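Bacterial fluorinating enzyme homolog (Thermus thermophilus, PDB 2CW5) catalyses the hydrolysis of S-adenosyl-L-methionine to adenosine and L-methionine, works as a homotrimer, and has no chlorinase or fluorinase activity. Local coordinates at the interface of chains A and B. Coordinates in Å, arbitrary orientation; residue numbers count along the deposited sequence, not the author numbering. Chains: chain A/B, Bacterial fluorinating enzyme homolog.

The interface of chains A and B. Residues chain A 18, 21-22; chain B 5, 35-36, 39.
Beyond the CE2 corner of the B:Tyr5 ring lies the methyl CB of A:Ala22, tilted off the ring plane and 4.2 Å from CE2. At an edge of the same ring, and in its plane, sits CD1 of B:Leu36, a neighbour from its own chain. The patch belongs to the subunit interface of the homotrimer. Helix 15-24 of chain A lies here against strands 4-8 and 33-36 of chain B and the loop that carries B:Ala39.

B:Leu36 is central and gives up 39 Å² of surface to chain A. Its CG stands beside the backbone N (chi1 -59°), anti to the carbonyl carbon, which carries the branch towards the helix. CD1 lies at the tyrosine edge; CD2 makes the closer contacts with the helix. CD2 rests against the aliphatic part of A:Lys21, 3.8 Å from CB and 3.8 Å from CD. It also comes within 4.1 Å of CA of A:Ala18, one helical turn earlier. The small side chain of A:Ala18 probably lets the leucine approach the helix backbone. The methyls of A:Ala18 and B:Ala39 face each other more loosely, CB to CB at 4.4 Å.

The extended chain of A:Lys21 beyond CG (chi2 174°) lays the methylenes alongside B:Leu36. The two side chains pass in opposite directions. No polar pair across this patch is within bonding distance, so it is held by apolar contact. The lysine and B:Asp35 may still attract each other weakly at long range, since NZ of the lysine amino group is 6.3 Å from carboxylate OD1. Nearer the lysine chain is the backbone of B:Asp35, whose carbonyl O lies 4.2 Å from A:Lys21 CD.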
# COMPACT_ATOMS: atom_id res chain seq x y z
N ALA A 18 -0.03 7.18 -8.70
CA ALA A 18 -0.97 8.27 -8.49
C ALA A 18 -1.54 8.73 -9.83
O ALA A 18 -2.73 9.06 -9.92
CB ALA A 18 -0.27 9.44 -7.79
N LYS A 21 -4.25 6.38 -10.97
CA LYS A 21 -5.47 6.63 -10.20
C LYS A 21 -6.16 7.92 -10.62
O LYS A 21 -7.40 8.00 -10.63
CB LYS A 21 -5.14 6.64 -8.70
CG LYS A 21 -4.85 5.24 -8.18
CD LYS A 21 -4.38 5.24 -6.73
CE LYS A 21 -4.23 3.80 -6.23
NZ LYS A 21 -3.62 3.75 -4.88
N ALA A 22 -5.38 8.94 -10.98
CA ALA A 22 -5.96 10.20 -11.43
C ALA A 22 -6.63 10.02 -12.80
O ALA A 22 -7.72 10.54 -13.05
CB ALA A 22 -4.89 11.28 -11.51
N TYR B 5 -8.10 15.90 -4.02
CA TYR B 5 -7.11 14.86 -4.22
C TYR B 5 -6.32 14.82 -2.92
O TYR B 5 -5.54 15.73 -2.60
CB TYR B 5 -6.23 15.17 -5.43
CG TYR B 5 -6.92 14.78 -6.72
CD1 TYR B 5 -8.06 15.46 -7.15
CD2 TYR B 5 -6.49 13.68 -7.46
CE1 TYR B 5 -8.77 15.04 -8.26
CE2 TYR B 5 -7.20 13.25 -8.58
CZ TYR B 5 -8.34 13.94 -8.98
OH TYR B 5 -9.05 13.52 -10.07
N ASP B 35 -8.43 9.17 -3.16
CA ASP B 35 -7.47 8.66 -2.19
C ASP B 35 -6.08 8.38 -2.74
O ASP B 35 -5.85 7.38 -3.42
CB ASP B 35 -8.03 7.39 -1.54
CG ASP B 35 -7.10 6.80 -0.48
OD1 ASP B 35 -5.99 7.35 -0.28
OD2 ASP B 35 -7.48 5.79 0.15
N LEU B 36 -5.15 9.28 -2.42
CA LEU B 36 -3.74 9.17 -2.81
C LEU B 36 -2.96 9.39 -1.52
O LEU B 36 -1.84 9.89 -1.52
CB LEU B 36 -3.38 10.25 -3.83
CG LEU B 36 -4.16 10.28 -5.14
CD1 LEU B 36 -3.67 11.44 -6.00
CD2 LEU B 36 -3.99 8.95 -5.88
N ALA B 39 0.69 8.17 -1.35
CA ALA B 39 1.52 8.46 -2.52
C ALA B 39 2.82 9.19 -2.20
O ALA B 39 3.75 9.15 -2.99
CB ALA B 39 0.71 9.26 -3.53